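Side-chain contacts in 3-phytase (Klebsiella pneumoniae, PDB 2WNH), which probably releases phosphate from phytate (inositol hexakisphosphate) by hydrolysis, as a histidine acid phosphatase: residues 69-72 with 73-77; 107-110 with 111-115; 345-349 with 350-354. The protein carries 3 engineered substitutions. All coordinates share one frame; numbering follows the deposited sequence. Where two conformers were deposited one is given.

Contact 1 (69-72 with 73-77); sequences REEG and QHYRQ. With NA (sodium ion), chain G; NA (sodium ion), chain C.
Arg-76 folds back over Gly-72 one turn earlier in helix 58-77. Its CB lies 3.6 Å from Gly-72 O, and chi1 of -76° keeps CG beside the same oxygen, at 3.5 Å. CD and NE stay along it, NE 3.6 Å from Gly-72 O. A bend at chi3 (-81°) lays the guanidinium across the carbonyl: Gly-72 O sits 3.4 Å from CZ, over one face, and NH2 comes within 3.4 Å of Gly-72 C. The same oxygen accepts the helical N-H of Arg-76. At the tip, NH1 packs on Phe-113, while NH2 bonds to Ala-112 O and, weakly and near the guanidinium plane, to a water held by Arg-69 O. Arg-76 O binds sodium together with Arg-76 O of the second subunit; the two modelled ions overlap and represent one site. On another side of the helix, Glu-71 OE2 lies at the edge of the Tyr-75 ring, 3.5 Å from CE2, with carboxylate and ring turned 50° apart. One water donates to both Glu-71 OE2 and Tyr-75 OH, which also bonds Glu-324. Glu-21 lies close to Glu-71 OE2, a like-charge approach probably eased by the salt bridge from Glu-71 OE1 to Lys-67.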
loop_
_atom_site.group_PDB
_atom_site.type_symbol
_atom_site.label_atom_id
_atom_site.label_comp_id
_atom_site.label_asym_id
_atom_site.label_seq_id
_atom_site.Cartn_x
_atom_site.Cartn_y
_atom_site.Cartn_z
ATOM N N ARG B 69 -10.943 -0.304 12.344
ATOM C CA ARG B 69 -9.724 0.131 11.639
ATOM C C ARG B 69 -9.056 1.279 12.376
ATOM O O ARG B 69 -7.847 1.236 12.648
ATOM C CB ARG B 69 -10.037 0.573 10.202
ATOM C CG ARG B 69 -8.798 1.086 9.444
ATOM C CD ARG B 69 -9.110 1.588 8.031
ATOM N NE ARG B 69 -9.935 0.691 7.200
ATOM C CZ ARG B 69 -9.770 -0.623 7.061
ATOM N NH1 ARG B 69 -8.834 -1.281 7.750
ATOM N NH2 ARG B 69 -10.592 -1.297 6.258
ATOM N N GLU B 70 -9.843 2.286 12.744
ATOM C CA GLU B 70 -9.273 3.431 13.471
ATOM C C GLU B 70 -8.767 2.992 14.860
ATOM O O GLU B 70 -7.724 3.461 15.315
ATOM C CB GLU B 70 -10.294 4.561 13.550
ATOM C CG GLU B 70 -10.756 5.063 12.173
ATOM C CD GLU B 70 -9.628 5.637 11.311
ATOM O OE1 GLU B 70 -8.677 6.238 11.869
ATOM O OE2 GLU B 70 -9.709 5.508 10.069
ATOM N N GLU B 71 -9.484 2.063 15.494
ATOM C CA GLU B 71 -9.105 1.522 16.801
ATOM C C GLU B 71 -7.778 0.766 16.736
ATOM O O GLU B 71 -6.905 0.931 17.611
ATOM C CB GLU B 71 -10.210 0.587 17.311
ATOM C CG GLU B 71 -10.052 0.235 18.774
ATOM C CD GLU B 71 -11.180 -0.631 19.300
ATOM O OE1 GLU B 71 -12.033 -1.079 18.505
ATOM O OE2 GLU B 71 -11.157 -0.891 20.525
ATOM N N GLY B 72 -7.619 -0.091 15.724
ATOM C CA GLY B 72 -6.357 -0.825 15.589
ATOM C C GLY B 72 -5.185 0.132 15.369
ATOM O O GLY B 72 -4.093 -0.046 15.948
ATOM N N GLN B 73 -5.409 1.161 14.545
ATOM C CA GLN B 73 -4.363 2.165 14.296
ATOM C C GLN B 73 -4.006 2.882 15.604
ATOM O O GLN B 73 -2.826 3.111 15.895
ATOM C CB GLN B 73 -4.795 3.158 13.201
ATOM C CG GLN B 73 -4.895 2.505 11.809
ATOM C CD GLN B 73 -5.465 3.411 10.726
ATOM O OE1 GLN B 73 -5.802 4.578 10.978
ATOM N NE2 GLN B 73 -5.553 2.876 9.485
ATOM N N HIS B 74 -5.030 3.224 16.386
ATOM C CA HIS B 74 -4.850 3.935 17.656
ATOM C C HIS B 74 -4.011 3.110 18.628
ATOM O O HIS B 74 -3.068 3.613 19.222
ATOM C CB HIS B 74 -6.229 4.292 18.246
ATOM C CG HIS B 74 -6.190 4.800 19.651
ATOM N ND1 HIS B 74 -5.702 6.048 19.983
ATOM C CD2 HIS B 74 -6.629 4.246 20.809
ATOM C CE1 HIS B 74 -5.822 6.234 21.287
ATOM N NE2 HIS B 74 -6.376 5.152 21.814
ATOM N N TYR B 75 -4.342 1.830 18.782
ATOM C CA TYR B 75 -3.606 0.967 19.690
ATOM C C TYR B 75 -2.195 0.572 19.220
ATOM O O TYR B 75 -1.335 0.270 20.055
ATOM C CB TYR B 75 -4.459 -0.236 20.120
ATOM C CG TYR B 75 -5.620 0.125 21.038
ATOM C CD1 TYR B 75 -5.474 1.082 22.081
ATOM C CD2 TYR B 75 -6.869 -0.505 20.895
ATOM C CE1 TYR B 75 -6.567 1.400 22.950
ATOM C CE2 TYR B 75 -7.951 -0.183 21.746
ATOM C CZ TYR B 75 -7.788 0.782 22.762
ATOM O OH TYR B 75 -8.840 1.069 23.619
ATOM N N ARG B 76 -1.935 0.608 17.911
ATOM C CA ARG B 76 -0.542 0.456 17.430
ATOM C C ARG B 76 0.238 1.740 17.733
ATOM O O ARG B 76 1.421 1.676 18.134
ATOM C CB ARG B 76 -0.507 0.109 15.934
ATOM C CG ARG B 76 -0.870 -1.334 15.654
ATOM C CD ARG B 76 -0.714 -1.700 14.170
ATOM N NE ARG B 76 -1.862 -1.265 13.399
ATOM C CZ ARG B 76 -3.010 -1.951 13.293
ATOM N NH1 ARG B 76 -3.178 -3.134 13.890
ATOM N NH2 ARG B 76 -3.988 -1.427 12.572
ATOM N N GLN B 77 -0.394 2.893 17.516
ATOM C CA GLN B 77 0.218 4.215 17.773
ATOM C C GLN B 77 0.671 4.303 19.234
ATOM O O GLN B 77 1.779 4.754 19.525
ATOM C CB GLN B 77 -0.750 5.361 17.382
ATOM C CG GLN B 77 -0.524 6.742 18.048
ATOM C CD GLN B 77 0.667 7.519 17.501
ATOM O OE1 GLN B 77 1.195 7.188 16.441
ATOM N NE2 GLN B 77 1.088 8.565 18.223
HETATM NA NA NA G . 3.755 1.184 17.260
HETATM NA NA NA C . 3.616 1.800 17.236
HETATM O O HOH W 1 -6.422 -0.850 11.323
HETATM O O HOH W 2 -11.303 1.748 22.037
#

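Contact 2 (107-110 with 111-115); sequences ALVD and GAFPG
In Phe-113, CG stands opposite the carbonyl carbon and beside the backbone N (chi1 -54°), while Val-109 places CG1 in the corresponding position (chi1 -70°); together these rotations lead the two side chains to meet at a slant. Val-109 CB is 4.1 Å from Phe-113 CD2, and Val-109 CG1 is 4.2 Å from Phe-113 CE2. At the ring's edge, Val-109 O lies near its plane, 3.7 Å from Phe-113 CD2, and also receives the Phe-113 N-H at an N-to-O distance of 2.9 Å. Ala-112 CB covers one ring face toward its rim. The next residue is Pro-114, whose nitrogen carries no hydrogen, and its CA approaches Asp-110 O to 3.7 Å. Asp-110 OD1 can accept from a water, 2.8 Å away, that has several acceptors in reach and itself accepts the N-H of Gly-115, spanning the turn. Tyr-61 bonds Asp-110 OD2, as does His-59 of the third subunit, whose Asn-221 bonds OD1, so this buried carboxylate has partners in two chains. Phe-113 continues onto Ile-91 and Trp-284. This is the C-terminal end of an alpha-helix, 99-112, packed on strands 91-95 and 284-289 in the alpha/beta core of a histidine phosphatase.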
loop_
_atom_site.group_PDB
_atom_site.type_symbol
_atom_site.label_atom_id
_atom_site.label_comp_id
_atom_site.label_asym_id
_atom_site.label_seq_id
_atom_site.Cartn_x
_atom_site.Cartn_y
_atom_site.Cartn_z
ATOM N N ALA B 107 -16.103 -8.245 11.980
ATOM C CA ALA B 107 -15.904 -6.898 11.416
ATOM C C ALA B 107 -14.872 -6.086 12.184
ATOM O O ALA B 107 -14.052 -5.387 11.564
ATOM C CB ALA B 107 -17.239 -6.137 11.315
ATOM N N LEU B 108 -14.883 -6.169 13.519
ATOM C CA LEU B 108 -13.946 -5.371 14.306
ATOM C C LEU B 108 -12.508 -5.779 14.050
ATOM O O LEU B 108 -11.672 -4.894 13.877
ATOM C CB LEU B 108 -14.216 -5.510 15.813
ATOM C CG LEU B 108 -15.424 -4.674 16.260
ATOM C CD1 LEU B 108 -15.922 -5.040 17.678
ATOM C CD2 LEU B 108 -15.115 -3.162 16.225
ATOM N N VAL B 109 -12.234 -7.089 13.983
ATOM C CA VAL B 109 -10.838 -7.539 13.763
ATOM C C VAL B 109 -10.431 -7.459 12.283
ATOM O O VAL B 109 -9.252 -7.255 11.965
ATOM C CB VAL B 109 -10.531 -8.918 14.400
ATOM C CG1 VAL B 109 -10.505 -8.788 15.918
ATOM C CG2 VAL B 109 -11.557 -9.977 13.950
ATOM N N ASP B 110 -11.416 -7.603 11.392
ATOM C CA ASP B 110 -11.255 -7.342 9.941
ATOM C C ASP B 110 -10.713 -5.915 9.713
ATOM O O ASP B 110 -9.774 -5.713 8.945
ATOM C CB ASP B 110 -12.642 -7.509 9.267
ATOM C CG ASP B 110 -12.573 -7.835 7.764
ATOM O OD1 ASP B 110 -11.488 -7.935 7.149
ATOM O OD2 ASP B 110 -13.671 -8.008 7.188
ATOM N N GLY B 111 -11.274 -4.937 10.425
ATOM C CA GLY B 111 -10.816 -3.549 10.359
ATOM C C GLY B 111 -9.501 -3.324 11.094
ATOM O O GLY B 111 -8.568 -2.675 10.580
ATOM N N ALA B 112 -9.428 -3.840 12.316
ATOM C CA ALA B 112 -8.267 -3.560 13.190
ATOM C C ALA B 112 -6.981 -4.180 12.678
ATOM O O ALA B 112 -5.919 -3.613 12.903
ATOM C CB ALA B 112 -8.535 -4.003 14.643
ATOM N N PHE B 113 -7.078 -5.335 12.003
ATOM C CA PHE B 113 -5.903 -6.074 11.517
ATOM C C PHE B 113 -6.099 -6.429 10.051
ATOM O O PHE B 113 -6.447 -7.566 9.722
ATOM C CB PHE B 113 -5.730 -7.343 12.370
ATOM C CG PHE B 113 -5.668 -7.057 13.857
ATOM C CD1 PHE B 113 -4.510 -6.509 14.425
ATOM C CD2 PHE B 113 -6.766 -7.315 14.677
ATOM C CE1 PHE B 113 -4.446 -6.235 15.808
ATOM C CE2 PHE B 113 -6.735 -7.041 16.045
ATOM C CZ PHE B 113 -5.581 -6.516 16.629
ATOM N N PRO B 114 -5.944 -5.433 9.165
ATOM C CA PRO B 114 -6.310 -5.619 7.740
ATOM C C PRO B 114 -5.660 -6.848 7.085
ATOM O O PRO B 114 -4.437 -6.997 7.103
ATOM C CB PRO B 114 -5.835 -4.323 7.083
ATOM C CG PRO B 114 -5.942 -3.286 8.226
ATOM C CD PRO B 114 -5.446 -4.074 9.434
ATOM N N GLY B 115 -6.497 -7.731 6.539
ATOM C CA GLY B 115 -6.056 -8.915 5.798
ATOM C C GLY B 115 -5.382 -10.000 6.616
ATOM O O GLY B 115 -4.792 -10.917 6.066
HETATM O O HOH W 3 -9.182 -6.696 6.063
#

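Contact 3 (345-349 with 350-354)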
loop_
_atom_site.group_PDB
_atom_site.type_symbol
_atom_site.label_atom_id
_atom_site.label_comp_id
_atom_site.label_asym_id
_atom_site.label_seq_id
_atom_site.Cartn_x
_atom_site.Cartn_y
_atom_site.Cartn_z
ATOM N N LEU B 345 -25.384 9.795 14.626
ATOM C CA LEU B 345 -26.382 9.274 13.697
ATOM C C LEU B 345 -26.012 9.507 12.227
ATOM O O LEU B 345 -26.141 8.597 11.399
ATOM C CB LEU B 345 -27.742 9.928 13.981
ATOM C CG LEU B 345 -28.438 9.412 15.233
ATOM C CD1 LEU B 345 -29.470 10.452 15.679
ATOM C CD2 LEU B 345 -29.086 8.064 14.989
ATOM N N ASP B 346 -25.585 10.719 11.898
ATOM C CA ASP B 346 -25.257 10.985 10.491
ATOM C C ASP B 346 -23.949 10.306 10.074
ATOM O O ASP B 346 -23.827 9.864 8.933
ATOM C CB ASP B 346 -25.276 12.487 10.155
ATOM C CG ASP B 346 -26.698 13.009 9.908
ATOM O OD1 ASP B 346 -27.605 12.197 9.559
ATOM O OD2 ASP B 346 -26.895 14.222 10.082
ATOM N N ASP B 347 -22.998 10.193 10.999
ATOM C CA ASP B 347 -21.723 9.503 10.718
ATOM C C ASP B 347 -21.963 8.025 10.381
ATOM O O ASP B 347 -21.323 7.479 9.465
ATOM C CB ASP B 347 -20.733 9.686 11.879
ATOM C CG ASP B 347 -20.002 11.049 11.817
ATOM O OD1 ASP B 347 -20.203 11.833 10.853
ATOM O OD2 ASP B 347 -19.212 11.331 12.722
ATOM N N LEU B 348 -22.897 7.388 11.094
ATOM C CA LEU B 348 -23.266 5.993 10.807
ATOM C C LEU B 348 -23.951 5.915 9.451
ATOM O O LEU B 348 -23.593 5.084 8.632
ATOM C CB LEU B 348 -24.199 5.439 11.891
ATOM C CG LEU B 348 -23.486 5.163 13.208
ATOM C CD1 LEU B 348 -24.537 4.945 14.312
ATOM C CD2 LEU B 348 -22.527 3.965 13.136
ATOM N N ARG B 349 -24.921 6.809 9.214
ATOM C CA ARG B 349 -25.648 6.820 7.954
ATOM C C ARG B 349 -24.699 6.997 6.766
ATOM O O ARG B 349 -24.881 6.355 5.724
ATOM C CB ARG B 349 -26.711 7.925 7.958
ATOM C CG ARG B 349 -27.639 7.882 6.736
ATOM C CD ARG B 349 -28.823 8.818 6.905
ATOM N NE ARG B 349 -29.678 8.827 5.712
ATOM C CZ ARG B 349 -30.672 7.974 5.463
ATOM N NH1 ARG B 349 -30.982 7.010 6.331
ATOM N NH2 ARG B 349 -31.388 8.103 4.337
ATOM N N ARG B 350 -23.687 7.845 6.943
ATOM C CA ARG B 350 -22.739 8.190 5.856
ATOM C C ARG B 350 -21.529 7.250 5.749
ATOM O O ARG B 350 -20.674 7.425 4.864
ATOM C CB ARG B 350 -22.261 9.640 6.025
ATOM C CG ARG B 350 -23.390 10.705 5.908
ATOM C CD ARG B 350 -22.865 12.077 6.310
ATOM N NE ARG B 350 -21.677 12.400 5.511
ATOM C CZ ARG B 350 -21.703 12.987 4.315
ATOM N NH1 ARG B 350 -22.853 13.355 3.766
ATOM N NH2 ARG B 350 -20.569 13.218 3.673
ATOM N N LEU B 351 -21.448 6.254 6.630
ATOM C CA LEU B 351 -20.246 5.403 6.737
ATOM C C LEU B 351 -18.975 6.251 6.826
ATOM O O LEU B 351 -17.946 5.947 6.182
ATOM C CB LEU B 351 -20.171 4.384 5.594
ATOM C CG LEU B 351 -21.268 3.307 5.602
ATOM C CD1 LEU B 351 -21.134 2.399 4.400
ATOM C CD2 LEU B 351 -21.203 2.473 6.911
ATOM N N GLN B 352 -19.055 7.301 7.646
ATOM C CA GLN B 352 -17.902 8.167 7.896
ATOM C C GLN B 352 -16.860 7.434 8.739
ATOM O O GLN B 352 -17.191 6.874 9.774
ATOM C CB GLN B 352 -18.356 9.433 8.638
ATOM C CG GLN B 352 -17.216 10.339 9.123
ATOM C CD GLN B 352 -16.466 10.957 7.962
ATOM O OE1 GLN B 352 -17.073 11.597 7.103
ATOM N NE2 GLN B 352 -15.155 10.729 7.903
ATOM N N THR B 353 -15.589 7.455 8.337
ATOM C CA THR B 353 -14.583 6.873 9.230
ATOM C C THR B 353 -14.290 7.821 10.382
ATOM O O THR B 353 -14.123 9.018 10.146
ATOM C CB THR B 353 -13.248 6.574 8.542
ATOM O OG1 THR B 353 -13.482 6.257 7.169
ATOM C CG2 THR B 353 -12.598 5.372 9.245
ATOM N N PRO B 354 -14.218 7.289 11.622
ATOM C CA PRO B 354 -13.914 8.122 12.782
ATOM C C PRO B 354 -12.440 8.439 12.846
ATOM O O PRO B 354 -11.746 7.980 13.769
ATOM C CB PRO B 354 -14.307 7.248 13.973
ATOM C CG PRO B 354 -14.277 5.855 13.489
ATOM C CD PRO B 354 -14.430 5.872 11.988
#
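Arg-350 meets Asp-346 across the last turn of helix 345-349. Its N-H reaches Asp-346 O over an N-to-O distance of 2.8 Å, and its side chain starts along the same oxygen, with CG beside the backbone N and only 3.2 Å from Asp-346 O. Two conformers were deposited for Arg-350, so the course of its guanidinium is less certain; part of the residue packs on Pro-114 of the third subunit, where NE of the neighbouring Arg-349 bonds Gly-115 O while its guanidinium nitrogens NH1 and NH2 bond Trp-218 O and Leu-222 O of their own chain.

At Leu-351 phi becomes positive (49°), and the helix ends in a Schellman motif. Its two diagnostic bonds are unequal in geometry. Leu-351 N approaches Leu-348 O at 3.2 Å from 68° out of the carbonyl plane, whereas Gln-352 N lies in the plane of the Asp-347 carbonyl, 2.9 Å from Asp-347 O. Leu-348 O also accepts from His-59, and the Leu-351 side chain rests on His-59 and Ala-63 of helix 58-77 and on Arg-69 of the third subunit.

Gln-352 and Asp-347 hold the positions where this motif commonly has an apolar pair; here the Gln-352 methylenes lie against the carboxylate, CB 3.8 Å from Asp-347 OD1. The two side chains run side by side, pointing the same way, but a bend at chi2 carries the amide off to Thr-353, where Gln-352 NE2 donates to Thr-353 O at 3.0 Å in a nearly straight bond (170°). Gln-352 also touches His-358, a magnesium ligand in another structure of this protein, although no magnesium is bound to this chain. The chain is extended through Thr-353, and Thr-353 and Pro-354 touch Glu-70 of helix 58-77.

From the N terminus, contact 1 comes first, within the final turns of helix 58-77; contact 2 follows at the end of helix 99-112, and contact 3 at the end of helix 345-349. Each joins adjacent segments, so none closes a long loop, and the three run in series without nesting or crossing. Contacts 1 and 2, with centres 10 Å apart, touch directly, Arg-76 NH1 packing 3.7 Å from Phe-113 CD1. Contact 3 touches contact 1 through Thr-353 and Pro-354, which pack on Glu-70, and its Leu-351 meets Arg-69 of the third subunit. Contacts 2 and 3 do not touch, their nearest atoms being about 9 Å apart, yet both pack on the third subunit.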